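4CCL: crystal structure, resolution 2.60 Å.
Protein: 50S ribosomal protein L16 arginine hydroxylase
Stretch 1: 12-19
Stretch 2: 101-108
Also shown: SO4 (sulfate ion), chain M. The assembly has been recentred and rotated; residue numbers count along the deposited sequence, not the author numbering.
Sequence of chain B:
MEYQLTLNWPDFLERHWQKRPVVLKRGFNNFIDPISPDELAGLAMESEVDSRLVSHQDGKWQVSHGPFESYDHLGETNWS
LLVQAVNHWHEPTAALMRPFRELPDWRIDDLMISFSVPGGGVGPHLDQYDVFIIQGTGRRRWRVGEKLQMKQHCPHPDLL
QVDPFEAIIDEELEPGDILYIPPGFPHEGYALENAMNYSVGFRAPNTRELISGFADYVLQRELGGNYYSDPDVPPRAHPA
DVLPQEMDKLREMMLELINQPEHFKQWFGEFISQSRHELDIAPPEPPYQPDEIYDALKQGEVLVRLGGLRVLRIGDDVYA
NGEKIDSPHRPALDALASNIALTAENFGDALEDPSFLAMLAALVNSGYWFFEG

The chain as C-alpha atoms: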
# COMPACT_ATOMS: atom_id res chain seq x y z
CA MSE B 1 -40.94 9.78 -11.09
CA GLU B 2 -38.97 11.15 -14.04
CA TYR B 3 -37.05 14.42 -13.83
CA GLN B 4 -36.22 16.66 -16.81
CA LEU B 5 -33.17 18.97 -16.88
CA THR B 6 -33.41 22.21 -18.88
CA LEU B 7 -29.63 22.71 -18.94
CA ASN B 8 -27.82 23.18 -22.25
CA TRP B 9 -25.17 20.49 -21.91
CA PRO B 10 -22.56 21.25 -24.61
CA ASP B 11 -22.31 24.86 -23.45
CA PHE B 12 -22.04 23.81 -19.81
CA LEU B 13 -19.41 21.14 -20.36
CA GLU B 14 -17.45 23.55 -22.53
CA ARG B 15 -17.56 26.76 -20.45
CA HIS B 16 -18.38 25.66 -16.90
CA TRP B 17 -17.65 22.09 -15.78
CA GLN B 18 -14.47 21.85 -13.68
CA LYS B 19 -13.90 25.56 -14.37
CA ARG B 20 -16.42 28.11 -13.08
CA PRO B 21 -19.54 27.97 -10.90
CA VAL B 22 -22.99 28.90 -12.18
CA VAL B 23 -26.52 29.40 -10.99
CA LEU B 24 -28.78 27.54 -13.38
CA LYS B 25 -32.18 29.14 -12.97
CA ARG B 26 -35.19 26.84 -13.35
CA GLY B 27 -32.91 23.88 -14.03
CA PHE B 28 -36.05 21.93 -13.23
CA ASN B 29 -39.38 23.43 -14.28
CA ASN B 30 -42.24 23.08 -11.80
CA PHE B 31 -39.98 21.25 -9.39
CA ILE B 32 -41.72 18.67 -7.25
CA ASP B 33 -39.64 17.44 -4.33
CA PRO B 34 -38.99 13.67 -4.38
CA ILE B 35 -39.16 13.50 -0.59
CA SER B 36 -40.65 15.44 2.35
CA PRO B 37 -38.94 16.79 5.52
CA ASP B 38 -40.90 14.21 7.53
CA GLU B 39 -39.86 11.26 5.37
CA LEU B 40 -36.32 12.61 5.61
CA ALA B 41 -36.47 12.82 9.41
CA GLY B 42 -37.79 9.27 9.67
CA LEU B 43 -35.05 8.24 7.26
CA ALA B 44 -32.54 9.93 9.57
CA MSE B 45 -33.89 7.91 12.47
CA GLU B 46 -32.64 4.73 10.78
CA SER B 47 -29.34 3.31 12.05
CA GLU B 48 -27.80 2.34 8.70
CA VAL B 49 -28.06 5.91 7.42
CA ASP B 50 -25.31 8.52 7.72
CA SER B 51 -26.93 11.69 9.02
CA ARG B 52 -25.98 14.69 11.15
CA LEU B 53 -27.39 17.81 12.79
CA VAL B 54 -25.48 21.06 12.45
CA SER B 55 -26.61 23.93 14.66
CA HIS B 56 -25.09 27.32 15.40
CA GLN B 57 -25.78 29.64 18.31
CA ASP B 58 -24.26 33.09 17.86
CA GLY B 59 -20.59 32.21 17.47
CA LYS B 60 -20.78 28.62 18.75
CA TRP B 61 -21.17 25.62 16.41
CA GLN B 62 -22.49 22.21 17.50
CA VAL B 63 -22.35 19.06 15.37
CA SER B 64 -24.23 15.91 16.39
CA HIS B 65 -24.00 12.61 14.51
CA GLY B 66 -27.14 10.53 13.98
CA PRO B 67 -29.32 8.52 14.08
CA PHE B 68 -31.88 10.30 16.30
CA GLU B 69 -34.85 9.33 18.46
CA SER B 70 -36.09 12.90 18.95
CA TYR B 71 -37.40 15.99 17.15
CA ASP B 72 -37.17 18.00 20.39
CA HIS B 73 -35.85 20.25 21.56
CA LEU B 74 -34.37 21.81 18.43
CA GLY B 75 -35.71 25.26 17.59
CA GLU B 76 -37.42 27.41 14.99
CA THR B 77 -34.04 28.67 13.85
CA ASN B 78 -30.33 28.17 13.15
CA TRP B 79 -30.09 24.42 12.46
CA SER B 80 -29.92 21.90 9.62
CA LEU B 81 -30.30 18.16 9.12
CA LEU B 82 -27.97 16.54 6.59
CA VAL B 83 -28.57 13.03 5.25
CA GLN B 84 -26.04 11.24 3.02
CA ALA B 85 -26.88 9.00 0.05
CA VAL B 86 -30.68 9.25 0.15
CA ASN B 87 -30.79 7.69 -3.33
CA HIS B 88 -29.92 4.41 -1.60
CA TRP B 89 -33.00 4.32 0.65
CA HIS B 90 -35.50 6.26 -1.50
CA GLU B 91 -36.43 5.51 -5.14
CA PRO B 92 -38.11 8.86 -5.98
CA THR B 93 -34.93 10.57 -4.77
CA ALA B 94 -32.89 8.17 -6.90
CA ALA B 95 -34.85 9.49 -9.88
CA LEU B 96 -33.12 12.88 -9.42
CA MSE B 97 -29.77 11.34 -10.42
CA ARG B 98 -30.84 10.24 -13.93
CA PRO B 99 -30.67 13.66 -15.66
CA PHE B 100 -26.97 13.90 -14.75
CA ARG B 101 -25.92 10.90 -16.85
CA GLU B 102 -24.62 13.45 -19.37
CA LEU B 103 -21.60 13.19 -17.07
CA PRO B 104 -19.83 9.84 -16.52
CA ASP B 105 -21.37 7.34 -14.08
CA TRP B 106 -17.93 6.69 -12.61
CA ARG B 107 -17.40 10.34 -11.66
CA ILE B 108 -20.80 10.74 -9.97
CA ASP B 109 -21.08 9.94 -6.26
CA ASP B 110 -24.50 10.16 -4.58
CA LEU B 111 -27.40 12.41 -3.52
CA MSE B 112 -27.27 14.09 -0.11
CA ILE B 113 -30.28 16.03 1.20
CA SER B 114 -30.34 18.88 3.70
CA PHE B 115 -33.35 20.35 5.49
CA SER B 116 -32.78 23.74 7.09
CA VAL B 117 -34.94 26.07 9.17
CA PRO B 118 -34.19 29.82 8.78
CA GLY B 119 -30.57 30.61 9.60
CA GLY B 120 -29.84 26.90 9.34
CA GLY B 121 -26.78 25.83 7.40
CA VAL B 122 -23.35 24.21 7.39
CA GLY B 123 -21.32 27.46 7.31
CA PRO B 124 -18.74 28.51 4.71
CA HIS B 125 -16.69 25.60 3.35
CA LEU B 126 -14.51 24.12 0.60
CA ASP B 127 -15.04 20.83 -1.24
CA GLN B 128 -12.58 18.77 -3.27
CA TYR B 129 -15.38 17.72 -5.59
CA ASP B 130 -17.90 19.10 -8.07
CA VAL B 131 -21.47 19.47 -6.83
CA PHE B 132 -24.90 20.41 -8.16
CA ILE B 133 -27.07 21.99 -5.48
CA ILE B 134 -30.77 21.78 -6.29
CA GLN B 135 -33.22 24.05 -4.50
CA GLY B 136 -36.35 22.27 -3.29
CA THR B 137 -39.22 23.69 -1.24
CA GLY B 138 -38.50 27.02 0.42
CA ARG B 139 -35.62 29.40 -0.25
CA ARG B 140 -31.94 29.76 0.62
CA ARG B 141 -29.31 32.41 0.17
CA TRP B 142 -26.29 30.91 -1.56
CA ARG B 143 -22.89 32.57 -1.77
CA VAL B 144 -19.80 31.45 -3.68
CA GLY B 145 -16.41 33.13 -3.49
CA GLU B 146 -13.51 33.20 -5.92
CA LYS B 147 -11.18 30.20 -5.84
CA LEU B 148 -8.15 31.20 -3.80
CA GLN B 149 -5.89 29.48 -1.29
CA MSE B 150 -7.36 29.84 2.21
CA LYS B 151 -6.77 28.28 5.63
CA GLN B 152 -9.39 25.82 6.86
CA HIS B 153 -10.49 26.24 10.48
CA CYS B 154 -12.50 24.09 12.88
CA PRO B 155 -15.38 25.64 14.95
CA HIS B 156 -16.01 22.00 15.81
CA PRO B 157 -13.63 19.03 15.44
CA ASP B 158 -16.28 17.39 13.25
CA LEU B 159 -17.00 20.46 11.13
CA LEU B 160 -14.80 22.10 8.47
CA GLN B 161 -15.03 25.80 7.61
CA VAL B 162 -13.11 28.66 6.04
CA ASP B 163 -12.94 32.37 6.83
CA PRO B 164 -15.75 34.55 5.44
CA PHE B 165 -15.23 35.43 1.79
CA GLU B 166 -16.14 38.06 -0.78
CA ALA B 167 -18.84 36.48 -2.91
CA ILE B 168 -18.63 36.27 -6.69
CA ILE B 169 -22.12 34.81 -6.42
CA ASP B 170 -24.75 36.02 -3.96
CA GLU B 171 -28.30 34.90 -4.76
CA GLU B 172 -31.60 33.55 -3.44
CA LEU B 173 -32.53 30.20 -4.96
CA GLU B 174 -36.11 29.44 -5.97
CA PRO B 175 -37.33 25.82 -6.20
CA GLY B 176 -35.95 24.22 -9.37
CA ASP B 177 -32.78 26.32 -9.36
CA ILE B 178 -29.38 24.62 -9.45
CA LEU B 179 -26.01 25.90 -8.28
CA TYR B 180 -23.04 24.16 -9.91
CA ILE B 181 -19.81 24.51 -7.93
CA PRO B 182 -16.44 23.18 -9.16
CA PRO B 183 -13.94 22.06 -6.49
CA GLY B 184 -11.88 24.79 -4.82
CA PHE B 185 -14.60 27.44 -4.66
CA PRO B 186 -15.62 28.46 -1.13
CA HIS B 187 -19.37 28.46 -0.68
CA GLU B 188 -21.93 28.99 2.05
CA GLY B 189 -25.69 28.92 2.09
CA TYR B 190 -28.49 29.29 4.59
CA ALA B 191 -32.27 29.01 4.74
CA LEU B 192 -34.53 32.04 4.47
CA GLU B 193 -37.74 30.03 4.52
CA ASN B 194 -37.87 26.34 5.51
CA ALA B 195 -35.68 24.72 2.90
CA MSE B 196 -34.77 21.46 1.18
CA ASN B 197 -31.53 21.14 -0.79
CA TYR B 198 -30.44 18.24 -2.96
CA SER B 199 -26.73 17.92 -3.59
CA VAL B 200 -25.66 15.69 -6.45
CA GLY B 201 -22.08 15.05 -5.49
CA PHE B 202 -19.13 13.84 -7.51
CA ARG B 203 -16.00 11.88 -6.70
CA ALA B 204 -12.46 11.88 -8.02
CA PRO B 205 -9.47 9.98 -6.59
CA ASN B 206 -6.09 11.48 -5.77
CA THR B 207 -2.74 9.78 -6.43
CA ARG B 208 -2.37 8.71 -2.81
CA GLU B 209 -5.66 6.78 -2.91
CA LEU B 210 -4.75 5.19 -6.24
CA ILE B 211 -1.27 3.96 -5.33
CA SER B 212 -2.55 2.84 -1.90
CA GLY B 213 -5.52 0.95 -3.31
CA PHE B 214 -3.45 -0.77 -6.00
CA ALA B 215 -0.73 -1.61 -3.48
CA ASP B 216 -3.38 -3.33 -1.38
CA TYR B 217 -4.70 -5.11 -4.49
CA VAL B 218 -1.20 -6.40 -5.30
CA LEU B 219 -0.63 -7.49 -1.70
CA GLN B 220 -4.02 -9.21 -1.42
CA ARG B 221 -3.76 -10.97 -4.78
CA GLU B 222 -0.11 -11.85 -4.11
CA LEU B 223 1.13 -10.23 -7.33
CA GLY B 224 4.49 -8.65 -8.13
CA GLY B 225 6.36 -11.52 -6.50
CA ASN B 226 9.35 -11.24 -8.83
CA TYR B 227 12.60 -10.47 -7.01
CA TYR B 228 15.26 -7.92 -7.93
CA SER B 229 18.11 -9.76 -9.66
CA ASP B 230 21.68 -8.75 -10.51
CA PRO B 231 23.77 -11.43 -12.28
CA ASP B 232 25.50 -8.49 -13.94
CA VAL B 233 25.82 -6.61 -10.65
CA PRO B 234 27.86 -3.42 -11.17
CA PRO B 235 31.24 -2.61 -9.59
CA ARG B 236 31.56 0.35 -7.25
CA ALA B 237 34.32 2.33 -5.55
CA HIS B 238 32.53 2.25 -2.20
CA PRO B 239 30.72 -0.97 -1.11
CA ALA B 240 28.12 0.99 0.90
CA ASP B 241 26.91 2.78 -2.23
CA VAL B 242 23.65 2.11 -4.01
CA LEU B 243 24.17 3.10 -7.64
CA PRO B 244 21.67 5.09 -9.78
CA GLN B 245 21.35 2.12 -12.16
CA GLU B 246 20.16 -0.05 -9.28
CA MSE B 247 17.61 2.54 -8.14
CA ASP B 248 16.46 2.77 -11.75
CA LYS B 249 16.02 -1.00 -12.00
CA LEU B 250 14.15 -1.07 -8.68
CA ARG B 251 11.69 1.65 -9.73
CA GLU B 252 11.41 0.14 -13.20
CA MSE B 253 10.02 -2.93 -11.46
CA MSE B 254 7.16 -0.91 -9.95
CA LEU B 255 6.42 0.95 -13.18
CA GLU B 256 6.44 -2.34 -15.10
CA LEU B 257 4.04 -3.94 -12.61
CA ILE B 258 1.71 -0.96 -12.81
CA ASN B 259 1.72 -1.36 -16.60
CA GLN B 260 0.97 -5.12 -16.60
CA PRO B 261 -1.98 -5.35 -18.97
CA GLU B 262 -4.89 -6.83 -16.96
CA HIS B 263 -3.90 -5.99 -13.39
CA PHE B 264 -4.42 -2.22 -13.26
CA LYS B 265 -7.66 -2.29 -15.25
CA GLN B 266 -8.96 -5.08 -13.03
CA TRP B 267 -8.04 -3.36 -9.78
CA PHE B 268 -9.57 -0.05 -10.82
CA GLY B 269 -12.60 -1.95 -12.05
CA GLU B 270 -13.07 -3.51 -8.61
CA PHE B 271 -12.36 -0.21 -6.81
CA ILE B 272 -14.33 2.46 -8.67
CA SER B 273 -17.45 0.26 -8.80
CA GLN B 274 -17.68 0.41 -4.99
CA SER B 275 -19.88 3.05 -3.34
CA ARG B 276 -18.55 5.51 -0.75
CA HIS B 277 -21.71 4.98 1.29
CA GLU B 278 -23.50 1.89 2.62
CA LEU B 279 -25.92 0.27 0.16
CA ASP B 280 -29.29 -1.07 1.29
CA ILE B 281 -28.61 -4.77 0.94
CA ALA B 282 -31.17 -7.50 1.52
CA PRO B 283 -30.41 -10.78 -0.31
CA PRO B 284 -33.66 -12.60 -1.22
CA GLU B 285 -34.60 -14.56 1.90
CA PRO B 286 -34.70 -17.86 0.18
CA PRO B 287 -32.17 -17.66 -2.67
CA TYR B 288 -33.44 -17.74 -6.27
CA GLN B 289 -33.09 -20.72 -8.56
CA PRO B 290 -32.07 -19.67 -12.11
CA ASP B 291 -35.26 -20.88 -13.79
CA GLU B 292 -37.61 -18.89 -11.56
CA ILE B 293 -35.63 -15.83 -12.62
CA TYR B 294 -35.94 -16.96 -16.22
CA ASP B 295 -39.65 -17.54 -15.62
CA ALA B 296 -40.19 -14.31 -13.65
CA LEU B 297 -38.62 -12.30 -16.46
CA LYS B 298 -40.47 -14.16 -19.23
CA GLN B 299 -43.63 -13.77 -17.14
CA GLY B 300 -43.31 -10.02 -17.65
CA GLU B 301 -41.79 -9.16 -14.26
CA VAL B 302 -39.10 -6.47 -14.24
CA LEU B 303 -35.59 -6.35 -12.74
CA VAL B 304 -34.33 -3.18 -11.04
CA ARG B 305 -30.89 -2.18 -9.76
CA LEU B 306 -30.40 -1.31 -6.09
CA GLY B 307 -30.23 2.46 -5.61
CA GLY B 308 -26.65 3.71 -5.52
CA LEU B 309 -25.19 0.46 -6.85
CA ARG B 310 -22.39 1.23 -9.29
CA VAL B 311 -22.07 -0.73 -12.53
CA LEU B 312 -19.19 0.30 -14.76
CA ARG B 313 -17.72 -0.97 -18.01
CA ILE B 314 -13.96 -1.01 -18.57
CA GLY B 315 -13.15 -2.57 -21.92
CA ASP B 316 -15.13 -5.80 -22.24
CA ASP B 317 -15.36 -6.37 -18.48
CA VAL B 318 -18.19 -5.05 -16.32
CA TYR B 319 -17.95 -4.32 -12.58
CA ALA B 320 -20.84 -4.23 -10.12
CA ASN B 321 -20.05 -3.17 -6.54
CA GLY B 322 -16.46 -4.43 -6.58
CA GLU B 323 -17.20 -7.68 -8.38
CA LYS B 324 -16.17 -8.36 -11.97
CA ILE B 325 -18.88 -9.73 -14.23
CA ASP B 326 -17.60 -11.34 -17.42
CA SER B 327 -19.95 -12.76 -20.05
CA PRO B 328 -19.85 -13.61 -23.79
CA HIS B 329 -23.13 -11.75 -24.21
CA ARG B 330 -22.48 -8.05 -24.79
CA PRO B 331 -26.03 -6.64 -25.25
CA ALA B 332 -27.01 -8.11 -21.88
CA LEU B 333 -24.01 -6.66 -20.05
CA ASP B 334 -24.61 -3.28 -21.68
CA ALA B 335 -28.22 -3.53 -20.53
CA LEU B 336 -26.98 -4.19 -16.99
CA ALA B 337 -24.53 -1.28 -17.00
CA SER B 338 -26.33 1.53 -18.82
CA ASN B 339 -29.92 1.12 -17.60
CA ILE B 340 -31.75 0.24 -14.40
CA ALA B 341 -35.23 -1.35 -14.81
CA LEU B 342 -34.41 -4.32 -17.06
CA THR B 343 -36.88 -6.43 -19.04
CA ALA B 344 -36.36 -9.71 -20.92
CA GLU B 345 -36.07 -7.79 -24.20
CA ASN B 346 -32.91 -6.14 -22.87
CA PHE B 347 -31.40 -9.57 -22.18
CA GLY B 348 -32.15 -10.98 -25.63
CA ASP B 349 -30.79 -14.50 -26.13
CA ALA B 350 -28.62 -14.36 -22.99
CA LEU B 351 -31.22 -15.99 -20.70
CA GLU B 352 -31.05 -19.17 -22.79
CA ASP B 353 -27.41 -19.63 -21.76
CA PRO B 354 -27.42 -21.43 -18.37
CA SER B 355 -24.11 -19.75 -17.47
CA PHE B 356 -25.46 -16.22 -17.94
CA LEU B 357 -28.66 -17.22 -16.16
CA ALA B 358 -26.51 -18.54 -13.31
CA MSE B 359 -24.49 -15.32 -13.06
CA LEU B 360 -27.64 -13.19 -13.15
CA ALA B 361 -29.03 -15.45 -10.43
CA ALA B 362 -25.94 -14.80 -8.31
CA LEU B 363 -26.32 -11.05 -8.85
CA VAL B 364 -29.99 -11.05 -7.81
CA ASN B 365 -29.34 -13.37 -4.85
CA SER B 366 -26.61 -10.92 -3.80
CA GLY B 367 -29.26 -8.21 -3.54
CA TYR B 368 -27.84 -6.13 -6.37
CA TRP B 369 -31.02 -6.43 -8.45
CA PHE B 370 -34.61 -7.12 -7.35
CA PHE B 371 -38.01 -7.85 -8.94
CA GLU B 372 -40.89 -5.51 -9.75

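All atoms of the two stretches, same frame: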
# COMPACT_ATOMS: atom_id res chain seq x y z
N PHE B 12 -22.43 23.96 -21.20
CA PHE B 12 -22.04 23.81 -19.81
C PHE B 12 -20.71 23.08 -19.68
O PHE B 12 -19.80 23.55 -19.00
CB PHE B 12 -23.12 23.05 -19.03
CG PHE B 12 -22.74 22.74 -17.62
CD1 PHE B 12 -22.90 23.68 -16.61
CD2 PHE B 12 -22.22 21.50 -17.28
CE1 PHE B 12 -22.55 23.40 -15.31
CE2 PHE B 12 -21.86 21.20 -15.98
CZ PHE B 12 -22.03 22.15 -14.99
N LEU B 13 -20.62 21.93 -20.34
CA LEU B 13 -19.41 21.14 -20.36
C LEU B 13 -18.24 21.94 -20.91
O LEU B 13 -17.12 21.82 -20.43
CB LEU B 13 -19.60 19.88 -21.21
CG LEU B 13 -20.61 18.85 -20.68
CD1 LEU B 13 -20.71 17.65 -21.61
CD2 LEU B 13 -20.22 18.41 -19.28
N GLU B 14 -18.51 22.76 -21.92
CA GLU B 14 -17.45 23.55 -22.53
C GLU B 14 -16.97 24.70 -21.63
O GLU B 14 -15.79 24.80 -21.31
CB GLU B 14 -17.93 24.10 -23.88
CG GLU B 14 -16.84 24.25 -24.93
CD GLU B 14 -16.29 25.65 -25.01
OE1 GLU B 14 -15.60 26.08 -24.06
OE2 GLU B 14 -16.53 26.33 -26.03
N ARG B 15 -17.90 25.57 -21.23
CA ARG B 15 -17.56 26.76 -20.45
C ARG B 15 -17.41 26.60 -18.93
O ARG B 15 -16.61 27.29 -18.30
CB ARG B 15 -18.52 27.91 -20.78
CG ARG B 15 -18.45 28.32 -22.24
CD ARG B 15 -19.20 29.62 -22.51
NE ARG B 15 -20.62 29.51 -22.19
CZ ARG B 15 -21.19 30.09 -21.14
NH1 ARG B 15 -20.46 30.83 -20.31
NH2 ARG B 15 -22.49 29.94 -20.93
N HIS B 16 -18.20 25.71 -18.35
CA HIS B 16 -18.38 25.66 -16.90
C HIS B 16 -17.70 24.50 -16.16
O HIS B 16 -16.92 24.74 -15.24
CB HIS B 16 -19.84 25.86 -16.50
CG HIS B 16 -20.29 27.29 -16.64
ND1 HIS B 16 -21.28 27.67 -17.52
CD2 HIS B 16 -19.87 28.42 -16.03
CE1 HIS B 16 -21.45 28.98 -17.44
NE2 HIS B 16 -20.61 29.46 -16.54
N TRP B 17 -18.06 23.27 -16.52
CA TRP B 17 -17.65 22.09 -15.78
C TRP B 17 -16.15 22.06 -15.48
O TRP B 17 -15.32 22.22 -16.37
CB TRP B 17 -18.00 20.85 -16.59
CG TRP B 17 -17.44 19.58 -16.04
CD1 TRP B 17 -16.34 18.90 -16.48
CD2 TRP B 17 -17.94 18.85 -14.92
NE1 TRP B 17 -16.14 17.78 -15.72
CE2 TRP B 17 -17.11 17.73 -14.75
CE3 TRP B 17 -19.02 19.03 -14.05
CZ2 TRP B 17 -17.32 16.79 -13.74
CZ3 TRP B 17 -19.23 18.09 -13.05
CH2 TRP B 17 -18.38 16.99 -12.91
N GLN B 18 -15.84 21.85 -14.20
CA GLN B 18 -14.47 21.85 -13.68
C GLN B 18 -13.74 23.17 -13.92
O GLN B 18 -12.51 23.21 -13.93
CB GLN B 18 -13.67 20.69 -14.26
CG GLN B 18 -13.98 19.34 -13.64
CD GLN B 18 -13.02 18.99 -12.52
OE1 GLN B 18 -11.81 19.14 -12.66
NE2 GLN B 18 -13.56 18.51 -11.40
N LYS B 19 -14.49 24.25 -14.12
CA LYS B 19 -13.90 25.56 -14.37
C LYS B 19 -14.49 26.66 -13.50
O LYS B 19 -13.82 27.19 -12.61
CB LYS B 19 -14.04 25.94 -15.85
CG LYS B 19 -13.50 24.89 -16.80
CD LYS B 19 -13.73 25.27 -18.25
CE LYS B 19 -13.56 24.07 -19.16
NZ LYS B 19 -14.64 23.06 -18.95
N ARG B 101 -26.66 11.91 -16.10
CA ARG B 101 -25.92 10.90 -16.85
C ARG B 101 -25.18 11.47 -18.07
O ARG B 101 -24.41 10.76 -18.71
CB ARG B 101 -26.84 9.75 -17.26
CG ARG B 101 -27.35 8.96 -16.07
CD ARG B 101 -27.43 7.47 -16.37
NE ARG B 101 -27.20 6.52 -15.26
CZ ARG B 101 -27.44 6.71 -13.96
NH1 ARG B 101 -27.95 7.83 -13.48
NH2 ARG B 101 -27.17 5.72 -13.12
N GLU B 102 -25.43 12.74 -18.38
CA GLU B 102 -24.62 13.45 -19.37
C GLU B 102 -23.16 13.56 -18.92
O GLU B 102 -22.28 13.89 -19.71
CB GLU B 102 -25.21 14.84 -19.65
CG GLU B 102 -26.58 14.81 -20.31
CD GLU B 102 -26.53 14.28 -21.73
OE1 GLU B 102 -25.43 14.26 -22.33
OE2 GLU B 102 -27.59 13.89 -22.26
N LEU B 103 -22.93 13.28 -17.64
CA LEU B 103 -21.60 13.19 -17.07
C LEU B 103 -21.39 11.72 -16.69
O LEU B 103 -22.35 11.01 -16.41
CB LEU B 103 -21.50 14.09 -15.83
CG LEU B 103 -21.46 15.60 -16.08
CD1 LEU B 103 -21.81 16.37 -14.82
CD2 LEU B 103 -20.08 16.00 -16.59
N PRO B 104 -20.12 11.27 -16.68
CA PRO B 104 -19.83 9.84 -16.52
C PRO B 104 -20.33 9.25 -15.20
O PRO B 104 -20.19 9.88 -14.16
CB PRO B 104 -18.29 9.79 -16.56
CG PRO B 104 -17.89 11.04 -17.26
CD PRO B 104 -18.90 12.06 -16.87
N ASP B 105 -20.91 8.05 -15.27
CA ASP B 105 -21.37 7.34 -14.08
C ASP B 105 -20.26 7.16 -13.05
O ASP B 105 -20.52 7.19 -11.84
CB ASP B 105 -21.94 5.97 -14.44
CG ASP B 105 -23.28 6.05 -15.13
OD1 ASP B 105 -23.95 7.10 -15.02
OD2 ASP B 105 -23.68 5.06 -15.78
N TRP B 106 -19.03 6.97 -13.52
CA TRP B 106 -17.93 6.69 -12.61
C TRP B 106 -17.49 7.92 -11.81
O TRP B 106 -16.97 7.79 -10.70
CB TRP B 106 -16.75 6.02 -13.35
CG TRP B 106 -15.84 6.95 -14.10
CD1 TRP B 106 -15.97 7.37 -15.40
CD2 TRP B 106 -14.65 7.57 -13.61
NE1 TRP B 106 -14.93 8.20 -15.74
CE2 TRP B 106 -14.11 8.34 -14.65
CE3 TRP B 106 -13.99 7.53 -12.37
CZ2 TRP B 106 -12.94 9.08 -14.50
CZ3 TRP B 106 -12.82 8.27 -12.23
CH2 TRP B 106 -12.31 9.03 -13.28
N ARG B 107 -17.72 9.10 -12.36
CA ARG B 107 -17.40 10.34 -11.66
C ARG B 107 -18.47 10.79 -10.66
O ARG B 107 -18.18 11.54 -9.72
CB ARG B 107 -17.12 11.47 -12.65
CG ARG B 107 -15.84 11.28 -13.45
CD ARG B 107 -14.62 11.78 -12.69
NE ARG B 107 -14.54 13.24 -12.70
CZ ARG B 107 -14.91 14.02 -11.69
NH1 ARG B 107 -15.38 13.48 -10.57
NH2 ARG B 107 -14.80 15.34 -11.79
N ILE B 108 -19.70 10.32 -10.84
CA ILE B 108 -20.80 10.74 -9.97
C ILE B 108 -20.74 9.96 -8.65
O ILE B 108 -20.30 8.82 -8.62
CB ILE B 108 -22.19 10.59 -10.66
CG1 ILE B 108 -23.19 11.58 -10.07
CG2 ILE B 108 -22.70 9.16 -10.57
CD1 ILE B 108 -24.58 11.49 -10.69
S SO4 M . -22.43 32.50 -17.50
O1 SO4 M . -23.51 31.62 -17.92
O2 SO4 M . -21.55 32.78 -18.63
O3 SO4 M . -22.97 33.76 -16.99
O4 SO4 M . -21.65 31.87 -16.44

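The two stretches meet through side chains: no hydrogen bond crosses between them, and their closest CA pair, Leu13 CA to Leu103 CA, is 8.9 Å apart. The 277 Å² they bury comes mostly from apolar packing around Leu103 and from Arg107 beside Trp17 and Gln18. On the stretch 1 side, residues 12-15 are helical, and Trp17 N and His16 N both donate to Phe12 O (3.0 and 2.8 Å); the CA-to-CB bond of Trp17 points toward stretch 2.

Arg101, at the start of stretch 2, stays out of reach and pairs locally: its NE lies 3.3 Å from Asp105 OD1, a salt bridge of charge alone, because the oxygen sits well out of the guanidinium plane. Glu102 is a marginal neighbour: its closest approach is Glu102 O to Leu13 CD1, 4.5 Å.

Leu103 is the centre of the contact, with 82 Å² covered. Its CD2 stands 3.8 Å from the centroid of the Trp17 six-membered ring and only 7° off the ring normal, so the methyl makes a CH-pi contact over the face. The same CD2 touches Leu13 CD2 at 3.6 Å, while Leu103 CD1 reaches Trp17 CZ3, also at 3.6 Å. The leucine thus packs against both residues.

Pro104, Asp105 and Trp106 make no contact across. The backbone turns here, with helical phi/psi at 105-107 and a weak bond from Arg107 N to Pro104 O (3.2 Å), and the CA-to-CB bond of Arg107 points toward stretch 1. Its NH2 lies 3.5 Å from Trp17 CZ2, obliquely to the ring, and 3.4 Å from Gln18 NE2. Both nitrogens of the latter pair are donors, so this is proximity without a hydrogen bond; each finds a hydrogen-bonding partner elsewhere in the structure. Ile108 ends the stretch, its CA-to-CB bond directed sideways, and makes no contact across.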